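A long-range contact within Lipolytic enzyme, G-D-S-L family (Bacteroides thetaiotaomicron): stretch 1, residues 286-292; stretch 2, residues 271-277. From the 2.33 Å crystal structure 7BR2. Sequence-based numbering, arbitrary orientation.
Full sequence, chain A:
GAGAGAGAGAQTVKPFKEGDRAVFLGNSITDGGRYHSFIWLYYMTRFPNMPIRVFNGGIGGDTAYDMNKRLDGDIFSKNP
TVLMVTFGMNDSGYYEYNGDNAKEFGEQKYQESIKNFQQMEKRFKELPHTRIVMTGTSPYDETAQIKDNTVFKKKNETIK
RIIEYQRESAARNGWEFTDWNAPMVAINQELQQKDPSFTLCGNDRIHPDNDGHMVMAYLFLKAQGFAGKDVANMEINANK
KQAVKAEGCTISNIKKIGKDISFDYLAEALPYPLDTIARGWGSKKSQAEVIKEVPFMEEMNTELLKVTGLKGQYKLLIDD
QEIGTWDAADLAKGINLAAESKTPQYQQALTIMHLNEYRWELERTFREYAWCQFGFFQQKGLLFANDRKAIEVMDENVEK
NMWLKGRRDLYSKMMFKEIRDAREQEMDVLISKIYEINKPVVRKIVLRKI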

# COMPACT_ATOMS: atom_id res chain seq x y z
N SER A 286 10.48 -6.70 5.91
CA SER A 286 9.07 -6.66 6.28
C SER A 286 8.50 -5.28 6.02
O SER A 286 9.23 -4.33 5.72
CB SER A 286 8.91 -7.04 7.76
OG SER A 286 9.49 -6.05 8.60
N GLN A 287 7.17 -5.19 6.08
CA GLN A 287 6.49 -3.90 6.10
C GLN A 287 7.13 -2.98 7.17
O GLN A 287 7.30 -1.77 6.94
CB GLN A 287 4.98 -4.13 6.33
CG GLN A 287 4.08 -2.91 6.31
CD GLN A 287 2.66 -3.21 6.81
OE1 GLN A 287 2.41 -4.28 7.35
NE2 GLN A 287 1.76 -2.25 6.67
N ALA A 288 7.47 -3.55 8.33
CA ALA A 288 7.99 -2.77 9.45
C ALA A 288 9.29 -2.07 9.12
O ALA A 288 9.58 -0.99 9.66
CB ALA A 288 8.17 -3.69 10.68
N GLU A 289 10.06 -2.64 8.19
CA GLU A 289 11.30 -2.03 7.78
C GLU A 289 11.10 -0.62 7.28
O GLU A 289 12.05 0.18 7.35
CB GLU A 289 11.90 -2.89 6.64
CG GLU A 289 13.24 -2.47 6.11
CD GLU A 289 14.34 -2.90 7.03
OE1 GLU A 289 14.18 -3.94 7.70
OE2 GLU A 289 15.36 -2.17 7.06
N VAL A 290 9.86 -0.25 6.95
CA VAL A 290 9.60 1.10 6.47
C VAL A 290 10.11 2.13 7.45
O VAL A 290 10.53 3.23 7.06
CB VAL A 290 8.09 1.34 6.20
CG1 VAL A 290 7.31 1.47 7.52
CG2 VAL A 290 7.87 2.60 5.37
N ILE A 291 10.12 1.80 8.75
CA ILE A 291 10.49 2.82 9.73
C ILE A 291 11.93 3.26 9.58
O ILE A 291 12.25 4.39 9.94
CB ILE A 291 10.19 2.37 11.17
CG1 ILE A 291 11.12 1.25 11.63
CG2 ILE A 291 8.73 1.96 11.30
CD1 ILE A 291 10.76 0.77 13.04
N LYS A 292 12.81 2.43 9.02
CA LYS A 292 14.22 2.78 8.88
C LYS A 292 14.55 3.42 7.53
O LYS A 292 15.71 3.78 7.29
CB LYS A 292 15.12 1.55 9.09
CG LYS A 292 15.15 1.12 10.55
CD LYS A 292 14.74 -0.32 10.69
CE LYS A 292 15.94 -1.23 10.67
NZ LYS A 292 15.54 -2.65 10.91
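Stretch 2 271-277: PYPLDTI

Stretch 2 has no regular secondary structure. From Tyr272 to Asp275 its backbone is extended, with phi between -74° and -118° and psi between 122° and 141°; at Thr276 the chain bends (phi/psi -96°/0°) before Ile277 returns to an extended conformation. It lies against the tight turns of stretch 1, where Glu289 N, Ile291 N and Lys292 N bond to the carbonyl oxygens three residues earlier. The two chains run in opposite senses where they are closest: Gln287 faces Asp275, with their CA atoms 5.3 Å apart, and Ala288 faces Leu274, with CA atoms 4.9 Å apart. Together the stretches bury 412 Å².

Gln287, Leu274 and Ser286 account for much of this surface. Gln287 contributes the most, and its side chain, with chi1 and chi2 both t, reaches along the extended segment. Its OE1 accepts a hydrogen bond from the backbone amide of Asp275 (N to OE1, 2.9 Å), and the nearly straight N-H...O angle of 167° indicates a well-aligned contact. The amide end continues to Tyr272, where Gln287 NE2 lies at the ring edge, 3.0 Å from Tyr272 OH. The backbone adds a second link, since Ala288 N donates to Asp275 O at 2.9 Å. Asp275 is thus held through both its amide and its carbonyl, one by a side chain and the other by the main chain of the neighbouring residue.

Leu274 provides the apolar half of the contact. Its CB lies 4.0 Å from Ala288 CB, while its two methyls meet different residues: Leu274 CD2 is 4.1 Å from Val290 CG1 and 4.0 Å from Gln287 CG, and Leu274 CD1 is 3.7 Å from Ile291 CG2. One leucine therefore packs against successive parts of the turn. Ala288 CB also approaches Thr276 CG2 at 3.9 Å, extending the apolar surface past the hydrogen-bonded Asp275.

At the start of stretch 1, Ser286 points toward stretch 2, and its CB packs among backbone carbonyls, 3.3 Å from both Asp275 O and Thr276 O and 3.5 Å from Ile277 O. Here a water molecule fills the space between the chains: it accepts from Gln287 N at 2.7 Å and donates to Ile277 O at 2.8 Å, joining the two backbones where no direct bond links these atoms. The bend that brings Ile277 O to this site is braced within stretch 2 by a hydrogen bond from Ile277 N to Asp275 OD1, at 3.2 Å.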

# COMPACT_ATOMS: atom_id res chain seq x y z
N PRO A 271 -3.67 2.96 16.05
CA PRO A 271 -2.34 3.10 15.44
C PRO A 271 -2.23 2.27 14.17
O PRO A 271 -2.97 1.30 13.95
CB PRO A 271 -1.39 2.57 16.52
CG PRO A 271 -2.22 1.63 17.33
CD PRO A 271 -3.61 2.22 17.33
N TYR A 272 -1.29 2.67 13.32
CA TYR A 272 -1.04 1.91 12.11
C TYR A 272 -0.21 0.68 12.45
O TYR A 272 0.87 0.82 13.04
CB TYR A 272 -0.31 2.74 11.07
CG TYR A 272 -0.26 2.03 9.74
CD1 TYR A 272 -1.32 2.13 8.85
CD2 TYR A 272 0.83 1.23 9.39
CE1 TYR A 272 -1.29 1.47 7.63
CE2 TYR A 272 0.87 0.57 8.18
CZ TYR A 272 -0.20 0.69 7.30
OH TYR A 272 -0.16 0.03 6.09
N PRO A 273 -0.70 -0.52 12.15
CA PRO A 273 0.05 -1.73 12.48
C PRO A 273 1.00 -2.14 11.37
O PRO A 273 0.69 -2.05 10.18
CB PRO A 273 -1.06 -2.77 12.70
CG PRO A 273 -2.13 -2.32 11.79
CD PRO A 273 -2.05 -0.82 11.67
N LEU A 274 2.19 -2.59 11.78
CA LEU A 274 3.26 -2.94 10.87
C LEU A 274 3.59 -4.42 11.01
O LEU A 274 3.86 -4.90 12.12
CB LEU A 274 4.51 -2.09 11.14
CG LEU A 274 4.30 -0.61 10.84
CD1 LEU A 274 5.41 0.26 11.43
CD2 LEU A 274 4.16 -0.37 9.34
N ASP A 275 3.52 -5.14 9.91
CA ASP A 275 3.89 -6.54 9.89
C ASP A 275 5.42 -6.65 9.95
O ASP A 275 6.12 -6.01 9.16
CB ASP A 275 3.36 -7.20 8.62
CG ASP A 275 3.22 -8.70 8.75
OD1 ASP A 275 3.79 -9.28 9.70
OD2 ASP A 275 2.55 -9.29 7.87
N THR A 276 5.93 -7.44 10.89
CA THR A 276 7.37 -7.61 11.05
C THR A 276 7.89 -8.84 10.34
O THR A 276 9.11 -9.08 10.35
CB THR A 276 7.75 -7.70 12.53
OG1 THR A 276 7.15 -8.87 13.10
CG2 THR A 276 7.29 -6.48 13.27
N ILE A 277 7.02 -9.61 9.68
CA ILE A 277 7.39 -10.83 8.98
C ILE A 277 7.68 -10.49 7.52
O ILE A 277 6.91 -9.76 6.88
CB ILE A 277 6.28 -11.89 9.08
CG1 ILE A 277 5.98 -12.25 10.54
CG2 ILE A 277 6.64 -13.13 8.28
CD1 ILE A 277 7.16 -12.86 11.27
O HOH W 1 5.68 -7.43 6.04